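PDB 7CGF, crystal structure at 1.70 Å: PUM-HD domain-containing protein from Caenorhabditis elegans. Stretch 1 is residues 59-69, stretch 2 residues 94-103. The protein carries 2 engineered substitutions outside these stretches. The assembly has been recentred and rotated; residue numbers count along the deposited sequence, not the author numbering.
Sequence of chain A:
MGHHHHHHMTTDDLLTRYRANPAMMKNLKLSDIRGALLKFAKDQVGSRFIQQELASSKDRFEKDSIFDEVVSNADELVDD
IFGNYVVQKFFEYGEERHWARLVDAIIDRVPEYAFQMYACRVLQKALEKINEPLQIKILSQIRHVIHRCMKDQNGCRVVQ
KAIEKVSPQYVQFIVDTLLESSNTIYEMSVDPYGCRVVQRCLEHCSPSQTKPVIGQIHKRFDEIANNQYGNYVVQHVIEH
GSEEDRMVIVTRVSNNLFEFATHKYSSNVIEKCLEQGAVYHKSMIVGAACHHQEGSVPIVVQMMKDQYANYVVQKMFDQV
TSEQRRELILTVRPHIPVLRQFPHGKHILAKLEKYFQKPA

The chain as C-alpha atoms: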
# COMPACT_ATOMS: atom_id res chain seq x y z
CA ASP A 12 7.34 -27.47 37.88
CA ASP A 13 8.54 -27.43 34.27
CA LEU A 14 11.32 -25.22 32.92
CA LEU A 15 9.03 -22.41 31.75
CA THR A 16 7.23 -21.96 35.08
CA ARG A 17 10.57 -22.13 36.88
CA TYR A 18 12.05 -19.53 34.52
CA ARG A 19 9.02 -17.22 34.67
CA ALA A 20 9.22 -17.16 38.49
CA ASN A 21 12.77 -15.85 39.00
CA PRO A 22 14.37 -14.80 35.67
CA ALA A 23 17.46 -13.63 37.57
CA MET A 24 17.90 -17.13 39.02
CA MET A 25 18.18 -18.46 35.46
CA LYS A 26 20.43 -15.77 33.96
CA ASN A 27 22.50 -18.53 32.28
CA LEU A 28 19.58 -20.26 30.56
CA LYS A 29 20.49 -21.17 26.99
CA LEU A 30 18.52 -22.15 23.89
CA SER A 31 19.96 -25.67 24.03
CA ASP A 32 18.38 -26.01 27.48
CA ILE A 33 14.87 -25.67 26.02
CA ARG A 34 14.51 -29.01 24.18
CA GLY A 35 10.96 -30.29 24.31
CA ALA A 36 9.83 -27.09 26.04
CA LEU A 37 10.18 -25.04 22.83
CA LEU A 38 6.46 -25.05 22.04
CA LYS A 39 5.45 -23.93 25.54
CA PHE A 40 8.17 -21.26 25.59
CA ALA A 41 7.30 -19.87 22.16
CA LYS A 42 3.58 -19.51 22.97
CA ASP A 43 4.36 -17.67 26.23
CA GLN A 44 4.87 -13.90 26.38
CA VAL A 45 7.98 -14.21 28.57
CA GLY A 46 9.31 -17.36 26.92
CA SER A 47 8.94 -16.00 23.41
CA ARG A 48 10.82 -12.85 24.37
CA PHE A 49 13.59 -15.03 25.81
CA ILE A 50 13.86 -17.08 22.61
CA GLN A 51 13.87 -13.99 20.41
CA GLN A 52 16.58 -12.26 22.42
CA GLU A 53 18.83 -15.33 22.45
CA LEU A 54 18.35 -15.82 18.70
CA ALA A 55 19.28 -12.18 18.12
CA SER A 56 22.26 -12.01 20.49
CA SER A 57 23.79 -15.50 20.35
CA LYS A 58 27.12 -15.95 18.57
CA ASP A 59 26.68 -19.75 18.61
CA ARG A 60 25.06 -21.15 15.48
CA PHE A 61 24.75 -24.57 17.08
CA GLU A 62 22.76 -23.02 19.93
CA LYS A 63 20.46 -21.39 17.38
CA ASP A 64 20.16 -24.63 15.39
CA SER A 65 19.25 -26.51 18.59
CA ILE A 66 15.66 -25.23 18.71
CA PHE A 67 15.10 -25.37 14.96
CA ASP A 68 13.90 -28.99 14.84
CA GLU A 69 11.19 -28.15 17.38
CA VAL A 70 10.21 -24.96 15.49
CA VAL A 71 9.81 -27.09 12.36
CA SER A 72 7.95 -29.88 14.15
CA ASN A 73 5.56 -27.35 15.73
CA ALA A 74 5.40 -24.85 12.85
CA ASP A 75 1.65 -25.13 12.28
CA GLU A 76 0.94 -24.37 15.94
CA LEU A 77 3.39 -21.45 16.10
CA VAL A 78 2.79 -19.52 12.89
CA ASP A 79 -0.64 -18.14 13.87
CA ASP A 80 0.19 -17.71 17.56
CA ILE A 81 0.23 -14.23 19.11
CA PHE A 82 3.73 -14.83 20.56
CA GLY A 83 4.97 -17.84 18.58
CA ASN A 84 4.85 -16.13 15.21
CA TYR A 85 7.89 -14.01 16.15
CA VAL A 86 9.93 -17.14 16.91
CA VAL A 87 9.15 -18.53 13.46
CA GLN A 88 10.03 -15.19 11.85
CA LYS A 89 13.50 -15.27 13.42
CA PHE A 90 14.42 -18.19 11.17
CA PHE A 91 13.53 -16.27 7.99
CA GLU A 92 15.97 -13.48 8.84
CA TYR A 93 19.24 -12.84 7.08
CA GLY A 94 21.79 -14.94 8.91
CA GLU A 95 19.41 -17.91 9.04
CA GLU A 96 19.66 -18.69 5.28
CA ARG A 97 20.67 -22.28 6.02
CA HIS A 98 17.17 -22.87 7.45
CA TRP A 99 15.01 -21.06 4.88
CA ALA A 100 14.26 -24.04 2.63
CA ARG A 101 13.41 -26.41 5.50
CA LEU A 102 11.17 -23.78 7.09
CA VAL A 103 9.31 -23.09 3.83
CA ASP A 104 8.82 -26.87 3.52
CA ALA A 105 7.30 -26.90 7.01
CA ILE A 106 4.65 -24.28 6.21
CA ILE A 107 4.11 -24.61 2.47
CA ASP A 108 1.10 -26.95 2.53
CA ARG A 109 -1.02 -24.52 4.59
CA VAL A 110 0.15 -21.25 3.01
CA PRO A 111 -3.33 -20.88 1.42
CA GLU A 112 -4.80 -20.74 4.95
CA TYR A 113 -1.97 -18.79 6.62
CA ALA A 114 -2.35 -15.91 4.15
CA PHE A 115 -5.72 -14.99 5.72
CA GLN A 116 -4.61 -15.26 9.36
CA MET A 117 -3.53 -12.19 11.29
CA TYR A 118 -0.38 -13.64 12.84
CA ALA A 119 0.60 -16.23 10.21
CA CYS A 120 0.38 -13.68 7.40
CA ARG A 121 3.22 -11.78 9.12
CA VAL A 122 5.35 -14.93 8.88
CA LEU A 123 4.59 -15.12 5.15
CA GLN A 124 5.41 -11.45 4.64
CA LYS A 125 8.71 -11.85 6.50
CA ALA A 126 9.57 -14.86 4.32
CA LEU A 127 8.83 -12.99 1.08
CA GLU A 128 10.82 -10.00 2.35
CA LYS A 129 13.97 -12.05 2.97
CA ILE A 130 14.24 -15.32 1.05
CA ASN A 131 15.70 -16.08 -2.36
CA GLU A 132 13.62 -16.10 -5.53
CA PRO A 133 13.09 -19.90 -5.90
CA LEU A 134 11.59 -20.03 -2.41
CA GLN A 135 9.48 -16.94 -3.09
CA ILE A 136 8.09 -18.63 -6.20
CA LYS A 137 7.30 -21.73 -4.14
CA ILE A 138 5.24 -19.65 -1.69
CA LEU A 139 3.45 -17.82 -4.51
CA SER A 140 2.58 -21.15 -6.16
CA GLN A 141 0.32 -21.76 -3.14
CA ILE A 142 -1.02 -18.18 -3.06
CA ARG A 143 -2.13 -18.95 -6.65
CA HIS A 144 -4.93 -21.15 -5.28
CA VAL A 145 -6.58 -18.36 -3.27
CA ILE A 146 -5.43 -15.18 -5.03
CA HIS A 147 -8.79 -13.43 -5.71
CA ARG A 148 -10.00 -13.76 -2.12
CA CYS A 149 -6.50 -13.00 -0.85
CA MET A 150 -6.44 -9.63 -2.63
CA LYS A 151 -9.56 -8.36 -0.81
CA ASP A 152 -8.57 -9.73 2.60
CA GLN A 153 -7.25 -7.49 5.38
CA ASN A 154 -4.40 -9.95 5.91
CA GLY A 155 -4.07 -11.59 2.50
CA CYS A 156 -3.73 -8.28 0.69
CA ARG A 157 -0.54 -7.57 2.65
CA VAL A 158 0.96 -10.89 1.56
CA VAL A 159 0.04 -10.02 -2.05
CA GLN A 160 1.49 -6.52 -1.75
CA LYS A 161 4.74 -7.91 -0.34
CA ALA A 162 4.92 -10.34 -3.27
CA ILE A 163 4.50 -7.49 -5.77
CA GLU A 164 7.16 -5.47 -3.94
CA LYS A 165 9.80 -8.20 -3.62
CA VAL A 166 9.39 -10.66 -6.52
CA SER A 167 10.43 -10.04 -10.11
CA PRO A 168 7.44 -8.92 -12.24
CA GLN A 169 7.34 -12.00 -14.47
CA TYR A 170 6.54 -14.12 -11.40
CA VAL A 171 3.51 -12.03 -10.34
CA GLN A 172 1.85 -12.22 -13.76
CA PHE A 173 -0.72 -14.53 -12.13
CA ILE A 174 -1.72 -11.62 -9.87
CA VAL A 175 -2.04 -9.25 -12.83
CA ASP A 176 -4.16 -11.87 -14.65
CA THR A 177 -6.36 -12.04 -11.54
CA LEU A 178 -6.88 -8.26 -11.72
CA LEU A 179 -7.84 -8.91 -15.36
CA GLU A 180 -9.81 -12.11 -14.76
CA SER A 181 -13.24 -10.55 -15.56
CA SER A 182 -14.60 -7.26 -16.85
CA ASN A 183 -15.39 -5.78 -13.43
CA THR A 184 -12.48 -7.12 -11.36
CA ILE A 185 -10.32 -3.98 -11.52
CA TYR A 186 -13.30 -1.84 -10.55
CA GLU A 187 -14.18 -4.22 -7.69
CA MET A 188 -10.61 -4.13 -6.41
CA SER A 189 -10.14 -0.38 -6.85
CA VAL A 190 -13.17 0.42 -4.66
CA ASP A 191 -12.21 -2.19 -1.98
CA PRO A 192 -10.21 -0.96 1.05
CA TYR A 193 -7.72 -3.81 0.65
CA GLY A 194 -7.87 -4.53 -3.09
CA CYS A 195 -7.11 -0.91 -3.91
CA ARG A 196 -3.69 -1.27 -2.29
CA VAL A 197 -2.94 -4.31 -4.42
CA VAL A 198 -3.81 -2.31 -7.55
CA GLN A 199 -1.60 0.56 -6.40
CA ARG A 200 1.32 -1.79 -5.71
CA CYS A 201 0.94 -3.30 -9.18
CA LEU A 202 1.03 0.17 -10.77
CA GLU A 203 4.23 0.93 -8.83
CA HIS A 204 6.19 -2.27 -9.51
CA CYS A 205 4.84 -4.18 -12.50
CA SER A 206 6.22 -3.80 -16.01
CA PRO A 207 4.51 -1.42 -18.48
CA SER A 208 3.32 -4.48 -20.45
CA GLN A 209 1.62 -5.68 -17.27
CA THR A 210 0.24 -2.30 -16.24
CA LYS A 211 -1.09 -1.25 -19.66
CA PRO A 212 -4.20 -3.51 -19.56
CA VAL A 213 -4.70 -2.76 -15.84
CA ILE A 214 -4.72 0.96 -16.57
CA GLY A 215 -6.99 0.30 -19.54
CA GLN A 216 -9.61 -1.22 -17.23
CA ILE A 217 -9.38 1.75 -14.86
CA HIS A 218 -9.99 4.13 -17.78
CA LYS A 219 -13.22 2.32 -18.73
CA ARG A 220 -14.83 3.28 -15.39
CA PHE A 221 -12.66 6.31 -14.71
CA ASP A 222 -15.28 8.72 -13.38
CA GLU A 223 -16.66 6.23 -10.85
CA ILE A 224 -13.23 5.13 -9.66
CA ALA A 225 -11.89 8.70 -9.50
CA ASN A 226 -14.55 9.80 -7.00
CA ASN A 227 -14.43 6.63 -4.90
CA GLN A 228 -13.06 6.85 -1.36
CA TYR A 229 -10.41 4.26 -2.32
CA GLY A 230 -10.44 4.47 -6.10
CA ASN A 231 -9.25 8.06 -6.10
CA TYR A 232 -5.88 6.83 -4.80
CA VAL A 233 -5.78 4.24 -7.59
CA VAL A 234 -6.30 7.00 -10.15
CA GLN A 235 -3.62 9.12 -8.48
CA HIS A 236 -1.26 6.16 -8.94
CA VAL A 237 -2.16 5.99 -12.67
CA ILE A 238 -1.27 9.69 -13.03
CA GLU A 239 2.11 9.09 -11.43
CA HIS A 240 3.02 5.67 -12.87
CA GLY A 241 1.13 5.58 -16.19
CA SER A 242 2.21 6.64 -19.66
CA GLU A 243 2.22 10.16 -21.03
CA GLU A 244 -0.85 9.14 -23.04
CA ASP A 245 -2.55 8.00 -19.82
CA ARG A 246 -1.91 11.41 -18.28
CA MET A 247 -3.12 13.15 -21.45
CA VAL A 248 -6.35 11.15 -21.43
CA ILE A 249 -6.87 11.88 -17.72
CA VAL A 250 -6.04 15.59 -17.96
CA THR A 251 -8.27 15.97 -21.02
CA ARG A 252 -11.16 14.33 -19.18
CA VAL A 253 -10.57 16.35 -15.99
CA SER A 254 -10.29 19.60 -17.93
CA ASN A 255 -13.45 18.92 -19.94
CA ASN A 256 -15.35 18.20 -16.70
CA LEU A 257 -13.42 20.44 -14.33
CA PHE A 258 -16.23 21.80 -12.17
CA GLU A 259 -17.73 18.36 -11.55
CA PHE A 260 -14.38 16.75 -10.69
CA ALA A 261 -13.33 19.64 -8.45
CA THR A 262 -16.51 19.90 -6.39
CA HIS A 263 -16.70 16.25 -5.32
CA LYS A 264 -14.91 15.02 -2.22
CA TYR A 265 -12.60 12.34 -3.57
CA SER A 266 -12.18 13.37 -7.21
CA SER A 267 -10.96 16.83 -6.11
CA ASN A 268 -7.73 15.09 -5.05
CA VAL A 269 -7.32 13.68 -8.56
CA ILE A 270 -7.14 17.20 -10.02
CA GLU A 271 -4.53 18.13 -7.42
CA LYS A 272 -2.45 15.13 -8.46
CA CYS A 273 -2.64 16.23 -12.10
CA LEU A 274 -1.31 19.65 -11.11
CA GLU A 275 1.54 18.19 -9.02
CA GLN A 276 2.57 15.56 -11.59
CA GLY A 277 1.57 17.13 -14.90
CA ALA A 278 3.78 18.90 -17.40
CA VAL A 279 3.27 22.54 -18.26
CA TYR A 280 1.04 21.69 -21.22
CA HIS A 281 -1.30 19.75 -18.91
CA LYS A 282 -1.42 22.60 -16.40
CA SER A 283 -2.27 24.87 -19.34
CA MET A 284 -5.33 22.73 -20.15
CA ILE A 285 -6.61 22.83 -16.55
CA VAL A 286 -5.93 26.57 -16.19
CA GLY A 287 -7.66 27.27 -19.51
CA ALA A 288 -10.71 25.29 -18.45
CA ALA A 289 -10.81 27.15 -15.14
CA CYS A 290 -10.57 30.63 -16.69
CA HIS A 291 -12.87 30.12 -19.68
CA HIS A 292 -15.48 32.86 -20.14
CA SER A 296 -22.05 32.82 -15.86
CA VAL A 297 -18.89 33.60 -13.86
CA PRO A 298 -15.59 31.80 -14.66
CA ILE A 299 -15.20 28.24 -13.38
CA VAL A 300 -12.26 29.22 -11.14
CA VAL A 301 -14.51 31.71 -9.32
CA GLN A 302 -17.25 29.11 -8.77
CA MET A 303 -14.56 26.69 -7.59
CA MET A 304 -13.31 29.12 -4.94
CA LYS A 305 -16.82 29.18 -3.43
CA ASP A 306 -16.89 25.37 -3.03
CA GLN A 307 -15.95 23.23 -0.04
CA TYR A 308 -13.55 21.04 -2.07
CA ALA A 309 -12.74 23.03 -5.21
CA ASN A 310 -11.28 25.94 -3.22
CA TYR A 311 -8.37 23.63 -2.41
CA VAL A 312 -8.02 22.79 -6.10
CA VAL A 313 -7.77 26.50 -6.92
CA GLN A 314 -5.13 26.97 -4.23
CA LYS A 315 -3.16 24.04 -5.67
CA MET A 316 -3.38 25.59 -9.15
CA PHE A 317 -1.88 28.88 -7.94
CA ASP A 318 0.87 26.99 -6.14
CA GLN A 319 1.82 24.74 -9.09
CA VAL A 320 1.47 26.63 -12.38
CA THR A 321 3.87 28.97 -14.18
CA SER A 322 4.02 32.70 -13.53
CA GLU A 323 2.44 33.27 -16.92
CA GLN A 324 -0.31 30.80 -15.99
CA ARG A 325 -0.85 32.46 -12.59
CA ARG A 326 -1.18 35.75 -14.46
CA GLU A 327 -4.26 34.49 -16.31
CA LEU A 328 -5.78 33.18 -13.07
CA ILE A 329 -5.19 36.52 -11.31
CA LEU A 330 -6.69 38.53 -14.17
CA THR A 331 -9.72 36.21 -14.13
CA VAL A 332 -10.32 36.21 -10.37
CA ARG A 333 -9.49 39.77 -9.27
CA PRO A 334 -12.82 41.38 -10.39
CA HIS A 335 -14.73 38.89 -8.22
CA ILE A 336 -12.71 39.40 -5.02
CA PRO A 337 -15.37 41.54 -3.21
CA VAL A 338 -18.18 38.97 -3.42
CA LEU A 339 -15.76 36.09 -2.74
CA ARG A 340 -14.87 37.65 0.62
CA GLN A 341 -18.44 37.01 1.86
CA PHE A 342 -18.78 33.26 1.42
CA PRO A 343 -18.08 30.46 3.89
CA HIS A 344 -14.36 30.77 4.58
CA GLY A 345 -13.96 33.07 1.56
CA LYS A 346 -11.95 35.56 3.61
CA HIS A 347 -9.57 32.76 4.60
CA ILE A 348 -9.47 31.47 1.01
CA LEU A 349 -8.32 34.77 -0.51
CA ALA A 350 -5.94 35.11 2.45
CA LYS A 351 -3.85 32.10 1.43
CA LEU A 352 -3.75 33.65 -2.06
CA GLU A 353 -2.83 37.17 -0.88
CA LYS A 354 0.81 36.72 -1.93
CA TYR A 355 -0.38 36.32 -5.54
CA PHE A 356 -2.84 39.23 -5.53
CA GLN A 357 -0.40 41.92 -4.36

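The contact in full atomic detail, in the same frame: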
# COMPACT_ATOMS: atom_id res chain seq x y z
N ASP A 59 26.50 -18.31 18.74
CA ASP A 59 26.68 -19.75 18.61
C ASP A 59 25.61 -20.28 17.68
O ASP A 59 24.45 -20.44 18.08
CB ASP A 59 26.62 -20.42 19.98
CG ASP A 59 27.03 -21.87 19.95
OD1 ASP A 59 26.97 -22.52 18.87
OD2 ASP A 59 27.41 -22.38 21.02
N ARG A 60 26.00 -20.59 16.44
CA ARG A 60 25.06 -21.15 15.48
C ARG A 60 24.47 -22.47 15.96
O ARG A 60 23.32 -22.79 15.65
CB ARG A 60 25.72 -21.37 14.12
CG ARG A 60 25.77 -20.14 13.26
CD ARG A 60 27.17 -19.62 13.23
NE ARG A 60 27.43 -18.80 12.05
CZ ARG A 60 28.63 -18.36 11.72
NH1 ARG A 60 28.78 -17.62 10.63
NH2 ARG A 60 29.69 -18.67 12.47
N PHE A 61 25.27 -23.28 16.65
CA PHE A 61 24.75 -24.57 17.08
C PHE A 61 23.71 -24.40 18.17
O PHE A 61 22.78 -25.21 18.26
CB PHE A 61 25.90 -25.47 17.54
CG PHE A 61 26.73 -26.04 16.40
CD1 PHE A 61 26.56 -25.62 15.08
CD2 PHE A 61 27.68 -27.02 16.65
CE1 PHE A 61 27.32 -26.14 14.06
CE2 PHE A 61 28.43 -27.56 15.62
CZ PHE A 61 28.27 -27.12 14.33
N GLU A 62 23.83 -23.36 19.00
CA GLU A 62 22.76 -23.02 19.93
C GLU A 62 21.49 -22.64 19.18
O GLU A 62 20.40 -23.11 19.51
CB GLU A 62 23.18 -21.86 20.84
CG GLU A 62 24.08 -22.26 22.01
CD GLU A 62 23.37 -23.12 23.04
OE1 GLU A 62 22.28 -22.70 23.51
OE2 GLU A 62 23.90 -24.20 23.39
N LYS A 63 21.63 -21.80 18.15
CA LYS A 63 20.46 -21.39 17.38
C LYS A 63 19.84 -22.58 16.65
O LYS A 63 18.61 -22.72 16.61
CB LYS A 63 20.85 -20.26 16.42
CG LYS A 63 21.27 -19.00 17.18
CD LYS A 63 21.50 -17.79 16.27
CE LYS A 63 22.93 -17.73 15.76
NZ LYS A 63 23.25 -16.40 15.17
N ASP A 64 20.68 -23.45 16.07
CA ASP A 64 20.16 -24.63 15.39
C ASP A 64 19.41 -25.55 16.34
O ASP A 64 18.55 -26.32 15.90
CB ASP A 64 21.28 -25.44 14.73
CG ASP A 64 22.04 -24.66 13.67
OD1 ASP A 64 21.56 -23.60 13.21
OD2 ASP A 64 23.14 -25.12 13.29
N SER A 65 19.73 -25.50 17.65
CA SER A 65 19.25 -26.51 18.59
C SER A 65 17.75 -26.46 18.80
O SER A 65 17.14 -27.47 19.18
CB SER A 65 19.95 -26.36 19.95
OG SER A 65 19.44 -25.27 20.72
N ILE A 66 17.12 -25.30 18.61
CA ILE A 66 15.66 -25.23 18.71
C ILE A 66 14.98 -25.35 17.36
O ILE A 66 13.75 -25.39 17.31
CB ILE A 66 15.16 -23.95 19.42
CG1 ILE A 66 15.61 -22.70 18.65
CG2 ILE A 66 15.57 -23.92 20.89
CD1 ILE A 66 14.83 -21.47 19.06
N PHE A 67 15.74 -25.44 16.27
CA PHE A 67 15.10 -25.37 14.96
C PHE A 67 14.26 -26.60 14.67
O PHE A 67 13.18 -26.49 14.08
CB PHE A 67 16.13 -25.15 13.85
CG PHE A 67 15.52 -24.98 12.49
CD1 PHE A 67 14.80 -23.83 12.17
CD2 PHE A 67 15.64 -25.98 11.53
CE1 PHE A 67 14.23 -23.68 10.92
CE2 PHE A 67 15.07 -25.82 10.28
CZ PHE A 67 14.36 -24.67 9.98
N ASP A 68 14.71 -27.80 15.08
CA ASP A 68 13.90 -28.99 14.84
C ASP A 68 12.53 -28.88 15.50
O ASP A 68 11.53 -29.34 14.95
CB ASP A 68 14.61 -30.25 15.32
CG ASP A 68 15.60 -30.78 14.31
OD1 ASP A 68 15.72 -30.19 13.22
OD2 ASP A 68 16.27 -31.80 14.61
N GLU A 69 12.48 -28.29 16.71
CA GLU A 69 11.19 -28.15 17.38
C GLU A 69 10.35 -27.03 16.76
O GLU A 69 9.12 -27.15 16.74
CB GLU A 69 11.39 -27.90 18.88
CG GLU A 69 11.83 -29.13 19.70
CD GLU A 69 10.72 -30.14 19.95
OE1 GLU A 69 9.53 -29.84 19.70
OE2 GLU A 69 11.04 -31.26 20.42
N GLY A 94 21.02 -14.27 7.90
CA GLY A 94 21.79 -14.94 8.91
C GLY A 94 21.26 -16.31 9.26
O GLY A 94 21.99 -17.11 9.84
N GLU A 95 20.01 -16.58 8.89
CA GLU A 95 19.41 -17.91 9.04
C GLU A 95 19.11 -18.56 7.69
O GLU A 95 18.32 -19.51 7.63
CB GLU A 95 18.15 -17.83 9.91
CG GLU A 95 18.42 -17.48 11.37
CD GLU A 95 19.13 -18.62 12.12
OE1 GLU A 95 19.10 -19.76 11.63
OE2 GLU A 95 19.71 -18.36 13.18
N GLU A 96 19.77 -18.10 6.62
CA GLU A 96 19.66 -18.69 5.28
C GLU A 96 19.65 -20.21 5.25
O GLU A 96 18.89 -20.81 4.49
CB GLU A 96 20.82 -18.24 4.37
CG GLU A 96 20.69 -16.89 3.74
CD GLU A 96 21.03 -15.76 4.69
OE1 GLU A 96 21.01 -14.58 4.25
OE2 GLU A 96 21.31 -16.05 5.87
N ARG A 97 20.52 -20.83 6.05
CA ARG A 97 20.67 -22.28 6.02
C ARG A 97 19.37 -22.99 6.37
O ARG A 97 19.23 -24.18 6.08
CB ARG A 97 21.77 -22.71 6.98
CG ARG A 97 21.48 -22.38 8.44
CD ARG A 97 22.74 -22.47 9.30
NE ARG A 97 22.46 -22.26 10.72
CZ ARG A 97 22.31 -21.07 11.28
NH1 ARG A 97 22.42 -19.97 10.55
NH2 ARG A 97 22.06 -20.98 12.58
N HIS A 98 18.43 -22.29 7.00
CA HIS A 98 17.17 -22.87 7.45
C HIS A 98 15.98 -22.50 6.59
O HIS A 98 14.90 -23.06 6.80
CB HIS A 98 16.90 -22.41 8.89
CG HIS A 98 17.83 -23.01 9.88
ND1 HIS A 98 18.41 -22.28 10.90
CD2 HIS A 98 18.27 -24.28 10.03
CE1 HIS A 98 19.17 -23.08 11.62
NE2 HIS A 98 19.11 -24.29 11.11
N TRP A 99 16.15 -21.60 5.62
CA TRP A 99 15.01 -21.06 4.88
C TRP A 99 14.24 -22.16 4.15
O TRP A 99 13.00 -22.21 4.21
CB TRP A 99 15.48 -20.02 3.87
CG TRP A 99 15.93 -18.73 4.44
CD1 TRP A 99 15.85 -18.30 5.74
CD2 TRP A 99 16.53 -17.67 3.70
NE1 TRP A 99 16.38 -17.04 5.85
CE2 TRP A 99 16.80 -16.63 4.61
CE3 TRP A 99 16.89 -17.51 2.36
CZ2 TRP A 99 17.40 -15.43 4.22
CZ3 TRP A 99 17.48 -16.33 1.97
CH2 TRP A 99 17.72 -15.30 2.90
N ALA A 100 14.95 -23.04 3.43
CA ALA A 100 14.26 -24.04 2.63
C ALA A 100 13.49 -25.03 3.51
O ALA A 100 12.34 -25.37 3.20
CB ALA A 100 15.25 -24.77 1.72
N ARG A 101 14.11 -25.49 4.60
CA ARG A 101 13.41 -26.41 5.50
C ARG A 101 12.20 -25.75 6.14
O ARG A 101 11.17 -26.40 6.34
CB ARG A 101 14.36 -26.92 6.59
CG ARG A 101 15.37 -27.94 6.11
CD ARG A 101 16.30 -28.33 7.26
NE ARG A 101 15.56 -28.91 8.38
CZ ARG A 101 16.09 -29.14 9.58
NH1 ARG A 101 15.34 -29.66 10.55
NH2 ARG A 101 17.36 -28.82 9.82
N LEU A 102 12.30 -24.45 6.44
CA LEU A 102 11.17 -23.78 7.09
C LEU A 102 10.03 -23.54 6.10
O LEU A 102 8.86 -23.69 6.45
CB LEU A 102 11.65 -22.47 7.73
CG LEU A 102 10.63 -21.75 8.61
CD1 LEU A 102 10.08 -22.69 9.66
CD2 LEU A 102 11.24 -20.50 9.24
N VAL A 103 10.36 -23.17 4.85
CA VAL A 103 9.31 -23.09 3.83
C VAL A 103 8.64 -24.45 3.66
O VAL A 103 7.41 -24.54 3.58
CB VAL A 103 9.89 -22.58 2.49
CG1 VAL A 103 8.84 -22.72 1.38
CG2 VAL A 103 10.32 -21.13 2.61
O HOH W 1 21.65 -16.02 12.84

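The contact is built around one aromatic ring flanked by two arginine–aspartate pairs. F67 points toward the second stretch, is buried, and gives up more area to it than any other residue here. Its chi1 of t lays the ring face-to-face on H98, centroids of the two rings 3.9 Å apart and planes at 20°, with H98 CB also over the F67 face. L102 completes the apolar contact at the ring edge, its CB 4.2 Å from F67 CZ.

Histidine suits the stacked position because it is flat yet can still be anchored by a polar bond: H98 ND1 donates to E95 OE1 at 2.7 Å, fixing the ring from within its own stretch. H98 NE2 lies 3.3 Å from D64 OD1, but the angle is too poor for a hydrogen bond.

D64 OD1 is instead satisfied by R97, which donates from both NE (3.0 Å) and NH2 (2.7 Å) to that single oxygen in a salt bridge. R97 reaches it with an extended chain, chi2 and chi3 both t, and R97 NH1 makes a weak bond to G94 O, so all three guanidinium nitrogens are used. E95 OE1 adds charge only, 3.3 Å from R97 NH2 and well out of the guanidinium plane.

Four residues on from D64, the pairing recurs: R101 NH1 donates to D68 OD1 at 2.7 Å. The same guanidinium lays its face against the edge of F67, R101 CZ 3.5 Å from F67 CE2, so a long, flat, charged side chain serves both an exposed acid and a buried ring.

K63 and E95 are joined through water. Their charges, K63 NZ and E95 OE2, are 4.5 Å apart, beyond a salt bridge; water 1 accepts from K63 NZ (2.9 Å) and donates to E95 OE2 (3.1 Å), and weakly to G94 O (3.2 Å).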